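Local coordinates for oxidoreductase, NAD-binding/iron-sulfur cluster-binding protein (Nitratireductor pacificus pht-3B, PDB 6ZXU) that probably removes halogen substituents reductively from organic substrates, using a bound cobalamin together with two [4Fe-4S] clusters, at residues E497-P508 with D532-R543; K676-L684 with V698-Y707. All blocks are in the same frame, centred on the assembly; numbering follows the deposited sequence.

Contact 1. Residues E497-P508 with D532-R543; sequences EVSRIGDTLLNP and DFGLQDFCNQCR. With SF4 (iron/sulfur cluster), chain D.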
loop_
_atom_site.group_PDB
_atom_site.type_symbol
_atom_site.label_atom_id
_atom_site.label_comp_id
_atom_site.label_asym_id
_atom_site.label_seq_id
_atom_site.Cartn_x
_atom_site.Cartn_y
_atom_site.Cartn_z
ATOM N N GLU A 497 11.511 8.757 9.610
ATOM C CA GLU A 497 11.776 9.321 10.944
ATOM C C GLU A 497 10.475 9.361 11.754
ATOM O O GLU A 497 9.358 9.396 11.222
ATOM C CB GLU A 497 12.278 10.774 10.848
ATOM C CG GLU A 497 13.750 10.988 10.584
ATOM C CD GLU A 497 14.174 12.443 10.835
ATOM O OE1 GLU A 497 14.141 12.902 12.009
ATOM O OE2 GLU A 497 14.587 13.162 9.915
ATOM N N VAL A 498 10.637 9.271 13.054
ATOM C CA VAL A 498 9.585 9.563 14.035
ATOM C C VAL A 498 8.913 10.901 13.726
ATOM O O VAL A 498 9.581 11.940 13.590
ATOM C CB VAL A 498 10.196 9.584 15.455
ATOM C CG1 VAL A 498 9.281 10.211 16.489
ATOM C CG2 VAL A 498 10.507 8.129 15.865
ATOM N N SER A 499 7.561 10.890 13.662
ATOM C CA SER A 499 6.771 12.054 13.340
ATOM C C SER A 499 5.765 12.356 14.474
ATOM O O SER A 499 5.487 11.528 15.325
ATOM C CB SER A 499 6.037 11.912 12.025
ATOM O OG SER A 499 4.874 11.121 12.188
ATOM N N ARG A 500 5.201 13.558 14.407
ATOM C CA ARG A 500 4.179 13.935 15.405
ATOM C C ARG A 500 2.964 13.031 15.346
ATOM O O ARG A 500 2.342 12.734 16.356
ATOM C CB ARG A 500 3.829 15.410 15.239
ATOM C CG ARG A 500 2.693 15.878 16.185
ATOM C CD ARG A 500 2.358 17.379 16.063
ATOM N NE ARG A 500 3.485 18.194 16.376
ATOM C CZ ARG A 500 3.967 18.459 17.579
ATOM N NH1 ARG A 500 3.303 18.032 18.666
ATOM N NH2 ARG A 500 5.013 19.220 17.684
ATOM N N ILE A 501 2.584 12.550 14.196
ATOM C CA ILE A 501 1.449 11.603 14.109
ATOM C C ILE A 501 1.475 10.549 15.175
ATOM O O ILE A 501 0.494 10.321 15.820
ATOM C CB ILE A 501 1.325 11.014 12.701
ATOM C CG1 ILE A 501 1.052 12.130 11.722
ATOM C CG2 ILE A 501 0.233 10.018 12.633
ATOM C CD1 ILE A 501 0.937 11.725 10.201
ATOM N N GLY A 502 2.611 9.916 15.391
ATOM C CA GLY A 502 2.819 9.177 16.596
ATOM C C GLY A 502 3.233 7.787 16.337
ATOM O O GLY A 502 4.442 7.441 16.482
ATOM N N ASP A 503 2.266 6.982 15.932
ATOM C CA ASP A 503 2.480 5.579 15.631
ATOM C C ASP A 503 2.665 5.363 14.153
ATOM O O ASP A 503 2.515 4.236 13.661
ATOM C CB ASP A 503 1.270 4.687 16.173
ATOM C CG ASP A 503 1.383 4.392 17.777
ATOM O OD1 ASP A 503 2.183 5.111 18.517
ATOM O OD2 ASP A 503 0.735 3.371 18.261
ATOM N N THR A 504 3.052 6.426 13.434
ATOM C CA THR A 504 3.335 6.397 12.006
ATOM C C THR A 504 4.688 7.103 11.804
ATOM O O THR A 504 4.941 8.167 12.376
ATOM C CB THR A 504 2.239 7.173 11.200
ATOM O OG1 THR A 504 0.987 6.608 11.369
ATOM C CG2 THR A 504 2.506 7.166 9.725
ATOM N N LEU A 505 5.563 6.491 11.008
ATOM C CA LEU A 505 6.818 7.086 10.602
ATOM C C LEU A 505 6.696 7.740 9.228
ATOM O O LEU A 505 5.924 7.303 8.381
ATOM C CB LEU A 505 7.956 6.061 10.541
ATOM C CG LEU A 505 8.470 5.765 12.003
ATOM C CD1 LEU A 505 7.553 4.697 12.571
ATOM C CD2 LEU A 505 9.865 5.358 12.020
ATOM N N LEU A 506 7.452 8.804 9.015
ATOM C CA LEU A 506 7.309 9.643 7.880
ATOM C C LEU A 506 8.564 9.560 6.983
ATOM O O LEU A 506 9.685 9.684 7.420
ATOM C CB LEU A 506 7.028 11.074 8.352
ATOM C CG LEU A 506 6.564 12.150 7.384
ATOM C CD1 LEU A 506 5.802 13.169 8.126
ATOM C CD2 LEU A 506 7.707 12.805 6.600
ATOM N N ASN A 507 8.328 9.331 5.699
ATOM C CA ASN A 507 9.337 9.158 4.662
ATOM C C ASN A 507 9.520 10.481 3.920
ATOM O O ASN A 507 8.566 11.221 3.712
ATOM C CB ASN A 507 8.866 8.046 3.666
ATOM C CG ASN A 507 9.756 7.887 2.489
ATOM O OD1 ASN A 507 9.652 8.560 1.496
ATOM N ND2 ASN A 507 10.717 6.972 2.616
ATOM N N PRO A 508 10.763 10.840 3.526
ATOM C CA PRO A 508 10.945 12.159 2.948
ATOM C C PRO A 508 10.340 12.345 1.541
ATOM O O PRO A 508 10.200 13.480 1.072
ATOM C CB PRO A 508 12.458 12.333 2.967
ATOM C CG PRO A 508 12.991 10.959 3.026
ATOM C CD PRO A 508 12.017 10.158 3.817
ATOM N N ASP A 532 18.297 10.948 8.537
ATOM C CA ASP A 532 18.070 12.247 9.174
ATOM C C ASP A 532 17.750 13.279 8.089
ATOM O O ASP A 532 18.647 13.678 7.351
ATOM C CB ASP A 532 19.253 12.671 9.969
ATOM C CG ASP A 532 19.052 14.078 10.625
ATOM O OD1 ASP A 532 17.952 14.713 10.622
ATOM O OD2 ASP A 532 20.014 14.601 11.180
ATOM N N PHE A 533 16.474 13.672 7.959
ATOM C CA PHE A 533 16.123 14.632 7.000
ATOM C C PHE A 533 15.489 15.893 7.641
ATOM O O PHE A 533 14.762 16.663 6.975
ATOM C CB PHE A 533 15.258 14.085 5.880
ATOM C CG PHE A 533 13.911 13.528 6.319
ATOM C CD1 PHE A 533 13.806 12.233 6.803
ATOM C CD2 PHE A 533 12.749 14.220 6.084
ATOM C CE1 PHE A 533 12.596 11.673 7.155
ATOM C CE2 PHE A 533 11.514 13.671 6.447
ATOM C CZ PHE A 533 11.418 12.403 6.988
ATOM N N GLY A 534 15.823 16.129 8.876
ATOM C CA GLY A 534 15.389 17.330 9.525
ATOM C C GLY A 534 13.970 17.261 10.110
ATOM O O GLY A 534 13.462 18.265 10.506
ATOM N N LEU A 535 13.340 16.085 10.171
ATOM C CA LEU A 535 11.915 16.009 10.541
ATOM C C LEU A 535 11.681 16.424 11.964
ATOM O O LEU A 535 10.627 16.970 12.258
ATOM C CB LEU A 535 11.303 14.651 10.260
ATOM C CG LEU A 535 9.796 14.575 10.395
ATOM C CD1 LEU A 535 9.090 15.397 9.291
ATOM C CD2 LEU A 535 9.339 13.161 10.356
ATOM N N GLN A 536 12.596 16.160 12.871
ATOM C CA GLN A 536 12.342 16.534 14.311
ATOM C C GLN A 536 12.114 18.008 14.421
ATOM O O GLN A 536 11.098 18.466 14.951
ATOM C CB GLN A 536 13.455 16.068 15.255
ATOM C CG GLN A 536 13.734 14.588 15.224
ATOM C CD GLN A 536 12.482 13.783 15.316
ATOM O OE1 GLN A 536 11.770 13.822 16.340
ATOM N NE2 GLN A 536 12.155 13.022 14.238
ATOM N N ASP A 537 12.979 18.773 13.789
ATOM C CA ASP A 537 12.798 20.260 13.744
ATOM C C ASP A 537 11.501 20.666 13.015
ATOM O O ASP A 537 10.835 21.609 13.424
ATOM C CB ASP A 537 14.020 20.922 13.107
ATOM C CG ASP A 537 13.914 22.486 13.074
ATOM O OD1 ASP A 537 13.735 23.049 14.191
ATOM O OD2 ASP A 537 13.923 23.112 11.965
ATOM N N PHE A 538 11.161 20.000 11.908
ATOM C CA PHE A 538 9.979 20.339 11.159
ATOM C C PHE A 538 8.724 20.067 11.986
ATOM O O PHE A 538 7.864 20.960 12.147
ATOM C CB PHE A 538 9.899 19.537 9.884
ATOM C CG PHE A 538 8.918 20.093 8.870
ATOM C CD1 PHE A 538 7.625 19.867 8.992
ATOM C CD2 PHE A 538 9.368 20.740 7.726
ATOM C CE1 PHE A 538 6.713 20.351 8.074
ATOM C CE2 PHE A 538 8.494 21.205 6.764
ATOM C CZ PHE A 538 7.179 21.015 6.944
ATOM N N CYS A 539 8.535 18.814 12.428
ATOM C CA CYS A 539 7.349 18.465 13.219
ATOM C C CYS A 539 7.306 19.304 14.473
ATOM O O CYS A 539 6.275 19.645 14.983
ATOM C CB CYS A 539 7.319 17.019 13.629
ATOM S SG CYS A 539 6.797 15.940 12.361
ATOM N N ASN A 540 8.431 19.734 14.990
ATOM C CA ASN A 540 8.359 20.563 16.157
ATOM C C ASN A 540 7.688 21.930 15.975
ATOM O O ASN A 540 7.265 22.590 16.898
ATOM C CB ASN A 540 9.722 20.855 16.663
ATOM C CG ASN A 540 9.723 20.759 18.100
ATOM O OD1 ASN A 540 9.523 19.613 18.674
ATOM N ND2 ASN A 540 9.794 21.930 18.753
ATOM N N GLN A 541 7.632 22.376 14.741
ATOM C CA GLN A 541 7.082 23.676 14.387
ATOM C C GLN A 541 5.732 23.576 13.694
ATOM O O GLN A 541 5.209 24.577 13.296
ATOM C CB GLN A 541 8.019 24.407 13.390
ATOM C CG GLN A 541 9.416 24.678 13.823
ATOM C CD GLN A 541 10.211 25.366 12.757
ATOM O OE1 GLN A 541 9.939 26.494 12.381
ATOM N NE2 GLN A 541 11.187 24.708 12.279
ATOM N N CYS A 542 5.235 22.387 13.451
ATOM C CA CYS A 542 4.021 22.147 12.759
ATOM C C CYS A 542 3.011 21.468 13.717
ATOM O O CYS A 542 3.398 20.774 14.662
ATOM C CB CYS A 542 4.286 21.240 11.558
ATOM S SG CYS A 542 2.954 20.816 10.425
ATOM N N ARG A 543 1.725 21.648 13.468
ATOM C CA ARG A 543 0.659 20.969 14.222
ATOM C C ARG A 543 -0.482 20.575 13.373
ATOM O O ARG A 543 -1.590 20.366 13.882
ATOM C CB ARG A 543 0.097 21.852 15.324
ATOM C CG ARG A 543 1.081 22.390 16.340
ATOM C CD ARG A 543 1.573 21.307 17.237
ATOM N NE ARG A 543 2.478 21.809 18.301
ATOM C CZ ARG A 543 3.736 22.218 18.128
ATOM N NH1 ARG A 543 4.304 22.217 16.932
ATOM N NH2 ARG A 543 4.434 22.634 19.163
HETATM FE FE1 SF4 D . 2.137 16.265 11.786
HETATM FE FE2 SF4 D . 3.179 18.524 10.490
HETATM FE FE3 SF4 D . 3.259 16.125 9.247
HETATM FE FE4 SF4 D . 4.874 16.491 11.415
HETATM S S1 SF4 D . 4.873 17.595 9.423
HETATM S S2 SF4 D . 3.604 14.753 11.016
HETATM S S3 SF4 D . 3.475 17.793 12.599
HETATM S S4 SF4 D . 1.475 17.324 9.915
HETATM O O HOH W 1 15.839 15.062 12.219
HETATM O O HOH W 2 6.898 19.361 19.783
#
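The guanidinium groups of Arg500 and Arg543 lie flat on each other, centres 3.8 Å apart and planes 18° from parallel, although both should be positively charged. Carbonyl oxygens probably make this tolerable. Arg500 NH2 donates to Cys539 O at 3.0 Å, in the guanidinium plane, and its NH1 is held by Ser555 and Gly557; Arg543 NH1 bonds to the carbonyls of Asn540 and Cys542. With its CG anti to the backbone N (chi1 176°), Arg500 runs alongside the iron-sulfur cluster, CB 3.6 Å from S3.

At the other end Glu497 is a buried carboxylate gripped from several sides. Its OE2 accepts from Phe533 N at 2.8 Å and from Leu535 N, which arrive from opposite faces of the carboxylate plane, while OE1 takes a nearly straight bond (172°) from Gln536 NE2 and another from Thr300. The same NE2 reaches Val498 O on a lone pair, so one amide ties two successive residues, and Gln536 OE1 accepts from Lys559 NZ. Pro508 CB sits over the Phe533 ring in a CH-pi contact, 3.7 Å from the centroid, with Glu497 OE2 on the opposite face.

Between these ends Cys539 SG binds the cluster iron FE4 at 2.2 Å and accepts from Arg500 N at 3.5 Å. Cys539 and Cys542 belong to the CxxCxxC segment of a ferredoxin-type [4Fe-4S] site, here covered by the cobalamin-binding hairpin.

Contact 2. Residues K676-L684 with V698-Y707; sequences KLAMYPPRL and VDRSGGLAEY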
loop_
_atom_site.group_PDB
_atom_site.type_symbol
_atom_site.label_atom_id
_atom_site.label_comp_id
_atom_site.label_asym_id
_atom_site.label_seq_id
_atom_site.Cartn_x
_atom_site.Cartn_y
_atom_site.Cartn_z
ATOM N N LYS A 676 -4.475 16.713 27.483
ATOM C CA LYS A 676 -4.030 15.590 28.266
ATOM C C LYS A 676 -4.440 14.314 27.605
ATOM O O LYS A 676 -5.620 14.003 27.457
ATOM C CB LYS A 676 -4.596 15.626 29.687
ATOM C CG LYS A 676 -4.381 16.935 30.399
ATOM C CD LYS A 676 -2.937 17.278 30.620
ATOM C CE LYS A 676 -2.839 18.679 31.225
ATOM N NZ LYS A 676 -1.439 19.178 31.262
ATOM N N LEU A 677 -3.466 13.565 27.151
ATOM C CA LEU A 677 -3.644 12.300 26.514
ATOM C C LEU A 677 -3.282 11.152 27.500
ATOM O O LEU A 677 -2.566 11.356 28.470
ATOM C CB LEU A 677 -2.770 12.247 25.216
ATOM C CG LEU A 677 -3.054 13.354 24.177
ATOM C CD1 LEU A 677 -2.091 13.201 23.050
ATOM C CD2 LEU A 677 -4.498 13.319 23.599
ATOM N N ALA A 678 -3.790 9.956 27.199
ATOM C CA ALA A 678 -3.479 8.752 27.953
ATOM C C ALA A 678 -2.463 7.917 27.155
ATOM O O ALA A 678 -2.500 7.913 25.903
ATOM C CB ALA A 678 -4.720 7.945 28.201
ATOM N N MET A 679 -1.499 7.336 27.828
ATOM C CA MET A 679 -0.535 6.439 27.186
ATOM C C MET A 679 -0.589 5.070 27.857
ATOM O O MET A 679 -0.914 4.978 29.021
ATOM C CB MET A 679 0.881 6.983 27.214
ATOM C CG MET A 679 1.411 7.261 28.569
ATOM S SD MET A 679 3.172 7.479 28.699
ATOM C CE MET A 679 3.673 8.529 27.342
ATOM N N TYR A 680 -0.228 4.044 27.130
ATOM C CA TYR A 680 -0.366 2.698 27.637
ATOM C C TYR A 680 0.935 1.944 27.384
ATOM O O TYR A 680 1.003 1.080 26.503
ATOM C CB TYR A 680 -1.548 2.003 27.015
ATOM C CG TYR A 680 -2.837 2.678 27.344
ATOM C CD1 TYR A 680 -3.425 2.527 28.566
ATOM C CD2 TYR A 680 -3.398 3.594 26.470
ATOM C CE1 TYR A 680 -4.585 3.199 28.915
ATOM C CE2 TYR A 680 -4.535 4.328 26.821
ATOM C CZ TYR A 680 -5.123 4.107 28.073
ATOM O OH TYR A 680 -6.317 4.799 28.410
ATOM N N PRO A 681 1.965 2.247 28.206
ATOM C CA PRO A 681 3.189 1.471 28.113
ATOM C C PRO A 681 2.937 0.096 28.707
ATOM O O PRO A 681 1.881 -0.130 29.249
ATOM C CB PRO A 681 4.176 2.287 28.940
ATOM C CG PRO A 681 3.316 3.003 29.916
ATOM C CD PRO A 681 2.045 3.288 29.229
ATOM N N PRO A 682 3.932 -0.828 28.625
ATOM C CA PRO A 682 3.716 -2.183 29.144
ATOM C C PRO A 682 3.028 -2.326 30.499
ATOM O O PRO A 682 2.205 -3.234 30.674
ATOM C CB PRO A 682 5.121 -2.767 29.147
ATOM C CG PRO A 682 5.705 -2.144 27.912
ATOM C CD PRO A 682 5.223 -0.735 27.921
ATOM N N ARG A 683 3.302 -1.466 31.440
ATOM C CA ARG A 683 2.612 -1.662 32.683
ATOM C C ARG A 683 1.110 -1.530 32.638
ATOM O O ARG A 683 0.461 -1.984 33.544
ATOM C CB ARG A 683 3.162 -0.764 33.761
ATOM C CG ARG A 683 2.973 0.670 33.623
ATOM C CD ARG A 683 3.637 1.403 34.820
ATOM N NE ARG A 683 2.836 1.210 36.013
ATOM C CZ ARG A 683 1.839 1.984 36.400
ATOM N NH1 ARG A 683 1.580 3.089 35.743
ATOM N NH2 ARG A 683 1.071 1.640 37.442
ATOM N N LEU A 684 0.562 -0.835 31.632
ATOM C CA LEU A 684 -0.876 -0.646 31.503
ATOM C C LEU A 684 -1.451 -1.477 30.390
ATOM O O LEU A 684 -2.575 -1.209 29.941
ATOM C CB LEU A 684 -1.190 0.839 31.312
ATOM C CG LEU A 684 -0.772 1.732 32.505
ATOM C CD1 LEU A 684 -1.073 3.199 32.199
ATOM C CD2 LEU A 684 -1.587 1.306 33.720
ATOM N N VAL A 698 -9.692 -0.970 29.698
ATOM C CA VAL A 698 -8.585 -0.042 29.540
ATOM C C VAL A 698 -8.577 0.938 30.742
ATOM O O VAL A 698 -9.599 1.519 31.096
ATOM C CB VAL A 698 -8.677 0.696 28.202
ATOM C CG1 VAL A 698 -7.648 1.800 28.141
ATOM C CG2 VAL A 698 -8.310 -0.237 27.084
ATOM N N ASP A 699 -7.413 1.146 31.370
ATOM C CA ASP A 699 -7.338 2.010 32.543
ATOM C C ASP A 699 -7.044 3.444 32.128
ATOM O O ASP A 699 -5.910 3.894 32.197
ATOM C CB ASP A 699 -6.281 1.458 33.499
ATOM C CG ASP A 699 -6.124 2.314 34.772
ATOM O OD1 ASP A 699 -6.917 3.272 34.963
ATOM O OD2 ASP A 699 -5.152 2.085 35.579
ATOM N N ARG A 700 -8.068 4.185 31.797
ATOM C CA ARG A 700 -7.831 5.511 31.231
ATOM C C ARG A 700 -7.332 6.458 32.266
ATOM O O ARG A 700 -6.391 7.224 32.004
ATOM C CB ARG A 700 -9.093 6.038 30.553
ATOM C CG ARG A 700 -8.818 7.340 29.849
ATOM C CD ARG A 700 -9.732 7.569 28.677
ATOM N NE ARG A 700 -9.326 8.816 28.028
ATOM C CZ ARG A 700 -8.474 8.915 27.033
ATOM N NH1 ARG A 700 -7.942 7.836 26.480
ATOM N NH2 ARG A 700 -8.177 10.111 26.598
ATOM N N SER A 701 -7.900 6.477 33.449
ATOM C CA SER A 701 -7.359 7.439 34.425
ATOM C C SER A 701 -5.883 7.138 34.716
ATOM O O SER A 701 -5.053 8.059 34.858
ATOM C CB SER A 701 -8.196 7.462 35.692
ATOM O OG SER A 701 -8.213 6.151 36.072
ATOM N N GLY A 702 -5.509 5.867 34.747
ATOM C CA GLY A 702 -4.098 5.516 34.966
ATOM C C GLY A 702 -3.232 5.955 33.768
ATOM O O GLY A 702 -2.126 6.403 33.950
ATOM N N GLY A 703 -3.737 5.791 32.532
ATOM C CA GLY A 703 -2.987 6.211 31.325
ATOM C C GLY A 703 -2.814 7.696 31.233
ATOM O O GLY A 703 -1.777 8.152 30.773
ATOM N N LEU A 704 -3.800 8.476 31.692
ATOM C CA LEU A 704 -3.619 9.920 31.774
ATOM C C LEU A 704 -2.569 10.290 32.745
ATOM O O LEU A 704 -1.716 11.153 32.477
ATOM C CB LEU A 704 -4.959 10.623 32.142
ATOM C CG LEU A 704 -6.073 10.533 31.071
ATOM C CD1 LEU A 704 -7.444 10.800 31.676
ATOM C CD2 LEU A 704 -5.806 11.504 29.938
ATOM N N ALA A 705 -2.560 9.624 33.905
ATOM C CA ALA A 705 -1.530 9.931 34.947
ATOM C C ALA A 705 -0.151 9.494 34.496
ATOM O O ALA A 705 0.853 10.132 34.787
ATOM C CB ALA A 705 -1.881 9.276 36.253
ATOM N N GLU A 706 -0.086 8.377 33.796
ATOM C CA GLU A 706 1.159 7.886 33.248
ATOM C C GLU A 706 1.779 8.868 32.261
ATOM O O GLU A 706 2.990 9.133 32.284
ATOM C CB GLU A 706 0.908 6.544 32.571
ATOM C CG GLU A 706 2.132 5.843 32.072
ATOM C CD GLU A 706 2.926 5.280 33.264
ATOM O OE1 GLU A 706 2.337 5.262 34.407
ATOM O OE2 GLU A 706 4.112 4.874 33.071
ATOM N N TYR A 707 0.965 9.486 31.418
ATOM C CA TYR A 707 1.454 10.485 30.491
ATOM C C TYR A 707 1.975 11.729 31.209
ATOM O O TYR A 707 3.026 12.202 30.841
ATOM C CB TYR A 707 0.376 10.838 29.458
ATOM C CG TYR A 707 0.851 11.266 28.062
ATOM C CD1 TYR A 707 1.731 12.282 27.896
ATOM C CD2 TYR A 707 0.342 10.682 26.961
ATOM C CE1 TYR A 707 2.110 12.728 26.646
ATOM C CE2 TYR A 707 0.735 11.033 25.688
ATOM C CZ TYR A 707 1.601 12.060 25.534
ATOM O OH TYR A 707 1.947 12.384 24.262
HETATM O O HOH W 3 -2.313 13.164 30.468
HETATM O O HOH W 4 -5.199 -0.905 30.907
#
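Tyr707 turns one ring face to the methyl end of Met679, a Met-aromatic contact at the Tyr707 end of a packing in which segment 676-684, extended at 676-681 and then turning through a short 3-10 piece at 682-683, lies against one side of helix 700-709 along most of its length, together with the turn before it. Met679 CE stands 4.0 Å from the ring centroid, 13° off the normal, and the sulfur lies obliquely farther out. The side chains cross at about a right angle. Met679 CG takes the position between backbone N and carbonyl carbon (chi1 58°), and a bend at chi3 brings CE over the ring. Leu677 CB touches the ring at CE2.

Tyr680 lies on the same side of the helix, nearer its N-terminus, and approaches with its ring edge: Asp699 O and Arg700 CA lie near the ring plane, and Val698 CG1 packs 3.4 Å from Tyr680 CZ, the side chains crossing almost perpendicularly. Its hydroxyl is bonded to Glu573, which also forms a salt bridge with Arg700 NH1. Ala678 CB is set over one face of the Arg700 guanidinium.

The backbones come closest where Ala678 CA lies 4.0 Å from Leu704 CA. Gly703 brings its bare CA to 3.7 Å from Leu684 CD1 and near Tyr680 CE1. Farther along, the Arg683 guanidinium meets Glu706 edge-on in a salt bridge whose hydrogen bond is weak, the guanidinium and carboxylate planes 38° apart. Asp699 caps the helix by accepting from Gly702 N, and water 4 joins Asp699 N to Leu684 O. Water 3 links Leu677 O and Leu704 O. Gly703 O accepts from Tyr707 N within the helix and, from the opposite face of its carbonyl plane, from Met679 N at 3.1 Å.

How the contacts relate
Along the chain contact 1 closes before contact 2 opens, and the two do not touch: their centres are 23 Å apart and their nearest atoms about 8 Å. Both lie on the same side of the chain's centre. In contact 1 the hairpin of strands 497-498 and 505-506, which touches cobalamin and a cluster, is brought onto helix 535-540. Contact 2, its side chains about 6 Å from cobalamin and about 9 Å from a cluster, places helix 700-709 beside helices 317-323 and 572-581 and strand 560-562. The Lys569 ammonium forms a salt bridge with Asp503, while its backbone carbonyl accepts from the Tyr707 hydroxyl, so the C-terminal segments pack against the redox-cofactor region.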